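Local coordinates for protein glycoside hydrolase family 43 (PDB 4QQS) that hydrolyses glycosidic bonds as a thermostable five-bladed beta-propeller enzyme of family GH43 with alpha-L-arabinofuranosidase activity, at residues 262-274 with 301-315. Residues are numbered along the deposited sequence; the frame is centred on the assembly and turned at random.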
loop_
_atom_site.group_PDB
_atom_site.type_symbol
_atom_site.label_atom_id
_atom_site.label_comp_id
_atom_site.label_asym_id
_atom_site.label_seq_id
_atom_site.Cartn_x
_atom_site.Cartn_y
_atom_site.Cartn_z
ATOM N N SER A 262 -8.215 15.423 0.592
ATOM C CA SER A 262 -8.640 16.153 1.782
ATOM C C SER A 262 -10.167 16.196 1.885
ATOM O O SER A 262 -10.870 15.880 0.935
ATOM C CB SER A 262 -8.094 17.583 1.733
ATOM O OG SER A 262 -8.615 18.274 0.609
ATOM N N PRO A 263 -10.688 16.601 3.047
ATOM C CA PRO A 263 -12.139 16.593 3.200
ATOM C C PRO A 263 -12.886 17.391 2.140
ATOM O O PRO A 263 -13.953 16.956 1.733
ATOM C CB PRO A 263 -12.335 17.172 4.601
ATOM C CG PRO A 263 -11.138 16.680 5.351
ATOM C CD PRO A 263 -10.007 16.734 4.346
ATOM N N ASP A 264 -12.341 18.518 1.682
ATOM C CA ASP A 264 -13.027 19.332 0.676
ATOM C C ASP A 264 -12.705 18.900 -0.759
ATOM O O ASP A 264 -13.165 19.540 -1.707
ATOM C CB ASP A 264 -12.751 20.835 0.877
ATOM C CG ASP A 264 -11.378 21.264 0.395
ATOM O OD1 ASP A 264 -10.499 20.389 0.190
ATOM O OD2 ASP A 264 -11.194 22.497 0.223
ATOM N N GLY A 265 -11.926 17.830 -0.917
ATOM C CA GLY A 265 -11.616 17.294 -2.230
ATOM C C GLY A 265 -10.536 18.045 -2.990
ATOM O O GLY A 265 -10.207 17.690 -4.124
ATOM N N SER A 266 -9.948 19.062 -2.369
ATOM C CA SER A 266 -9.106 19.993 -3.114
ATOM C C SER A 266 -7.622 19.660 -3.197
ATOM O O SER A 266 -6.930 20.255 -4.022
ATOM C CB SER A 266 -9.235 21.393 -2.523
ATOM O OG SER A 266 -8.577 21.459 -1.271
ATOM N N GLU A 267 -7.128 18.755 -2.359
ATOM C CA GLU A 267 -5.697 18.463 -2.330
ATOM C C GLU A 267 -5.467 17.006 -1.936
ATOM O O GLU A 267 -6.237 16.424 -1.182
ATOM C CB GLU A 267 -4.950 19.416 -1.382
ATOM C CG GLU A 267 -5.399 19.309 0.059
ATOM C CD GLU A 267 -4.678 20.235 1.019
ATOM O OE1 GLU A 267 -3.767 20.982 0.601
ATOM O OE2 GLU A 267 -5.044 20.214 2.210
ATOM N N LEU A 268 -4.386 16.437 -2.455
ATOM C CA LEU A 268 -4.011 15.059 -2.185
ATOM C C LEU A 268 -3.083 14.960 -0.979
ATOM O O LEU A 268 -2.243 15.834 -0.723
ATOM C CB LEU A 268 -3.311 14.447 -3.400
ATOM C CG LEU A 268 -4.128 14.327 -4.689
ATOM C CD1 LEU A 268 -3.256 13.739 -5.789
ATOM C CD2 LEU A 268 -5.396 13.478 -4.485
ATOM N N PHE A 269 -3.244 13.852 -0.258
ATOM C CA PHE A 269 -2.333 13.452 0.804
ATOM C C PHE A 269 -1.791 12.060 0.532
ATOM O O PHE A 269 -2.537 11.142 0.181
ATOM C CB PHE A 269 -3.030 13.459 2.169
ATOM C CG PHE A 269 -3.100 14.829 2.781
ATOM C CD1 PHE A 269 -4.073 15.734 2.386
ATOM C CD2 PHE A 269 -2.154 15.231 3.702
ATOM C CE1 PHE A 269 -4.102 17.012 2.908
ATOM C CE2 PHE A 269 -2.178 16.514 4.216
ATOM C CZ PHE A 269 -3.153 17.395 3.818
ATOM N N VAL A 270 -0.488 11.917 0.743
ATOM C CA VAL A 270 0.134 10.617 0.863
ATOM C C VAL A 270 0.021 10.178 2.324
ATOM O O VAL A 270 0.212 10.979 3.243
ATOM C CB VAL A 270 1.621 10.648 0.387
ATOM C CG1 VAL A 270 2.476 11.665 1.149
ATOM C CG2 VAL A 270 2.236 9.281 0.458
ATOM N N VAL A 271 -0.339 8.913 2.517
ATOM C CA VAL A 271 -0.458 8.300 3.829
ATOM C C VAL A 271 0.606 7.212 3.864
ATOM O O VAL A 271 0.613 6.335 3.013
ATOM C CB VAL A 271 -1.846 7.694 4.056
ATOM C CG1 VAL A 271 -1.927 7.137 5.467
ATOM C CG2 VAL A 271 -2.956 8.733 3.805
ATOM N N TYR A 272 1.529 7.285 4.816
ATOM C CA TYR A 272 2.712 6.438 4.806
ATOM C C TYR A 272 3.131 6.095 6.223
ATOM O O TYR A 272 2.779 6.801 7.170
ATOM C CB TYR A 272 3.865 7.126 4.048
ATOM C CG TYR A 272 4.319 8.431 4.661
ATOM C CD1 TYR A 272 3.632 9.618 4.432
ATOM C CD2 TYR A 272 5.430 8.466 5.483
ATOM C CE1 TYR A 272 4.049 10.818 5.010
ATOM C CE2 TYR A 272 5.864 9.664 6.057
ATOM C CZ TYR A 272 5.166 10.831 5.829
ATOM O OH TYR A 272 5.621 11.986 6.429
ATOM N N HIS A 273 3.887 5.015 6.368
ATOM C CA HIS A 273 4.405 4.673 7.677
ATOM C C HIS A 273 5.848 5.118 7.845
ATOM O O HIS A 273 6.549 5.350 6.881
ATOM C CB HIS A 273 4.235 3.195 8.007
ATOM C CG HIS A 273 5.023 2.237 7.173
ATOM N ND1 HIS A 273 6.382 2.262 6.923
ATOM C CD2 HIS A 273 4.553 1.117 6.600
ATOM C CE1 HIS A 273 6.686 1.191 6.191
ATOM N NE2 HIS A 273 5.595 0.482 6.003
ATOM N N THR A 274 6.246 5.268 9.106
ATOM C CA THR A 274 7.646 5.444 9.492
ATOM C C THR A 274 7.903 4.580 10.727
ATOM O O THR A 274 6.974 4.137 11.392
ATOM C CB THR A 274 7.975 6.908 9.833
ATOM O OG1 THR A 274 7.085 7.359 10.856
ATOM C CG2 THR A 274 7.863 7.805 8.620
ATOM N N VAL A 301 6.257 15.391 -2.803
ATOM C CA VAL A 301 5.699 15.391 -1.459
ATOM C C VAL A 301 6.305 16.545 -0.680
ATOM O O VAL A 301 7.521 16.744 -0.700
ATOM C CB VAL A 301 6.001 14.073 -0.703
ATOM C CG1 VAL A 301 5.384 14.115 0.693
ATOM C CG2 VAL A 301 5.479 12.890 -1.471
ATOM N N LYS A 302 5.459 17.310 -0.001
ATOM C CA LYS A 302 5.939 18.282 0.959
ATOM C C LYS A 302 6.158 17.523 2.262
ATOM O O LYS A 302 5.254 17.373 3.074
ATOM C CB LYS A 302 4.934 19.410 1.149
ATOM C CG LYS A 302 5.449 20.503 2.052
ATOM C CD LYS A 302 4.419 21.599 2.270
ATOM C CE LYS A 302 5.028 22.795 2.998
ATOM N NZ LYS A 302 5.807 22.380 4.196
ATOM N N GLY A 303 7.352 16.986 2.448
ATOM C CA GLY A 303 7.624 16.177 3.617
ATOM C C GLY A 303 8.883 15.353 3.451
ATOM O O GLY A 303 9.609 15.488 2.464
ATOM N N PRO A 304 9.140 14.469 4.404
ATOM C CA PRO A 304 8.253 14.144 5.526
ATOM C C PRO A 304 8.323 15.193 6.627
ATOM O O PRO A 304 9.403 15.721 6.913
ATOM C CB PRO A 304 8.815 12.815 6.011
ATOM C CG PRO A 304 10.286 12.931 5.732
ATOM C CD PRO A 304 10.376 13.668 4.427
ATOM N N THR A 305 7.184 15.494 7.243
ATOM C CA THR A 305 7.135 16.505 8.292
ATOM C C THR A 305 6.908 15.892 9.662
ATOM O O THR A 305 6.300 14.831 9.807
ATOM C CB THR A 305 6.020 17.538 8.061
ATOM O OG1 THR A 305 4.742 16.909 8.192
ATOM C CG2 THR A 305 6.149 18.205 6.719
ATOM N N ARG A 306 7.403 16.605 10.673
ATOM C CA ARG A 306 7.143 16.292 12.076
ATOM C C ARG A 306 6.980 17.570 12.879
ATOM O O ARG A 306 7.429 17.653 14.013
ATOM C CB ARG A 306 8.299 15.499 12.671
ATOM C CG ARG A 306 8.325 14.085 12.231
ATOM C CD ARG A 306 7.258 13.315 12.922
ATOM N NE ARG A 306 7.830 12.205 13.673
ATOM C CZ ARG A 306 7.871 10.946 13.248
ATOM N NH1 ARG A 306 7.371 10.601 12.059
ATOM N NH2 ARG A 306 8.407 10.016 14.023
ATOM N N SER A 307 6.360 18.566 12.270
ATOM C CA SER A 307 6.065 19.833 12.917
ATOM C C SER A 307 4.660 20.215 12.486
ATOM O O SER A 307 4.143 19.654 11.532
ATOM C CB SER A 307 7.060 20.898 12.475
ATOM O OG SER A 307 7.045 21.056 11.069
ATOM N N PRO A 308 4.032 21.168 13.181
ATOM C CA PRO A 308 2.643 21.502 12.849
ATOM C C PRO A 308 2.442 21.970 11.403
ATOM O O PRO A 308 3.149 22.873 10.938
ATOM C CB PRO A 308 2.318 22.628 13.832
ATOM C CG PRO A 308 3.219 22.373 14.983
ATOM C CD PRO A 308 4.491 21.875 14.388
ATOM N N GLN A 309 1.473 21.363 10.726
ATOM C CA GLN A 309 1.147 21.676 9.339
ATOM C C GLN A 309 -0.309 22.086 9.264
ATOM O O GLN A 309 -1.110 21.625 10.069
ATOM C CB GLN A 309 1.323 20.444 8.452
ATOM C CG GLN A 309 2.696 19.833 8.484
ATOM C CD GLN A 309 3.760 20.747 7.949
ATOM O OE1 GLN A 309 3.652 21.275 6.840
ATOM N NE2 GLN A 309 4.811 20.946 8.737
ATOM N N PRO A 310 -0.669 22.914 8.271
ATOM C CA PRO A 310 -2.087 23.226 8.077
ATOM C C PRO A 310 -2.909 21.956 7.902
ATOM O O PRO A 310 -2.505 21.029 7.194
ATOM C CB PRO A 310 -2.096 24.066 6.796
ATOM C CG PRO A 310 -0.740 24.676 6.744
ATOM C CD PRO A 310 0.177 23.621 7.295
ATOM N N GLY A 311 -4.053 21.905 8.569
ATOM C CA GLY A 311 -4.913 20.742 8.495
ATOM C C GLY A 311 -5.344 20.438 7.068
ATOM O O GLY A 311 -5.424 21.344 6.248
ATOM N N PRO A 312 -5.613 19.161 6.757
ATOM C CA PRO A 312 -6.144 18.841 5.430
ATOM C C PRO A 312 -7.350 19.719 5.104
ATOM O O PRO A 312 -8.237 19.871 5.941
ATOM C CB PRO A 312 -6.523 17.360 5.568
ATOM C CG PRO A 312 -5.551 16.835 6.575
ATOM C CD PRO A 312 -5.415 17.952 7.578
ATOM N N ARG A 313 -7.360 20.322 3.920
ATOM C CA ARG A 313 -8.345 21.352 3.606
ATOM C C ARG A 313 -9.765 20.823 3.704
ATOM O O ARG A 313 -10.098 19.753 3.200
ATOM C CB ARG A 313 -8.084 21.964 2.227
ATOM C CG ARG A 313 -6.894 22.945 2.207
ATOM C CD ARG A 313 -6.492 23.366 0.790
ATOM N NE ARG A 313 -7.703 23.668 0.059
ATOM C CZ ARG A 313 -8.362 24.810 0.085
ATOM N NH1 ARG A 313 -7.839 25.887 0.655
ATOM N NH2 ARG A 313 -9.527 24.868 -0.528
ATOM N N SER A 314 -10.595 21.646 4.337
ATOM C CA SER A 314 -11.982 21.319 4.618
ATOM C C SER A 314 -12.827 22.569 4.476
ATOM O O SER A 314 -12.339 23.693 4.631
ATOM C CB SER A 314 -12.121 20.786 6.045
ATOM O OG SER A 314 -11.894 21.797 7.009
ATOM N N ASN A 315 -14.104 22.370 4.186
ATOM C CA ASN A 315 -15.040 23.483 4.132
ATOM C C ASN A 315 -15.505 23.862 5.531
ATOM O O ASN A 315 -15.229 23.143 6.494
ATOM C CB ASN A 315 -16.228 23.123 3.244
ATOM C CG ASN A 315 -15.862 23.106 1.779
ATOM O OD1 ASN A 315 -15.209 24.028 1.284
ATOM N ND2 ASN A 315 -16.261 22.051 1.077
ATOM O OXT ASN A 315 -16.144 24.895 5.734
HETATM O O HOH W 1 -13.159 24.241 -0.820
HETATM O O HOH W 2 6.977 12.239 9.001
#
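D264 OD1 is gripped by three donors, the hydroxyls of S262 and S266 and the backbone N of S266, which steadies the carboxylate while its other oxygen reaches R313. The bond from S266 N closes an Asx turn at the type I turn 262-265, in the hairpin between strands 257-261 and 268-275 of a four-stranded antiparallel propeller blade, against which the C-terminal tail packs at two places. OD2, that other oxygen, forms a salt bridge with R313 NH2 at 3.0 Å, the two planes inclined by 49°. R313 reaches it by a bend at chi3 (45°), which also sends NE in the guanidinium plane to S266 OG, 2.7 Å away. The main chain is held as well: D264 N donates to R313 O, and R313 N to E267 OE2 at 2.9 Å, while E267 OE1 pairs with R291. With an alanine at D264, R313 is likely to lose its salt bridge and turn more freely, and the S262 and S266 hydroxyls and S266 N their common acceptor. Beyond the turn, P312 lies over one face of the F269 ring in a CH-pi contact, CG 4.1 Å from the centroid. Further along the blade, V270 CG1 meets V301 CG1 at 3.8 Å. P304, which follows a cis peptide bond, sets CB 3.3 Å from Y272 OH, a hydroxyl bonded to D290. Between R306 and P312 the chain bows away from the strand; near Y272, before the bow, a water donates to Y272 OH and to T305 O, 2.8 Å from the latter.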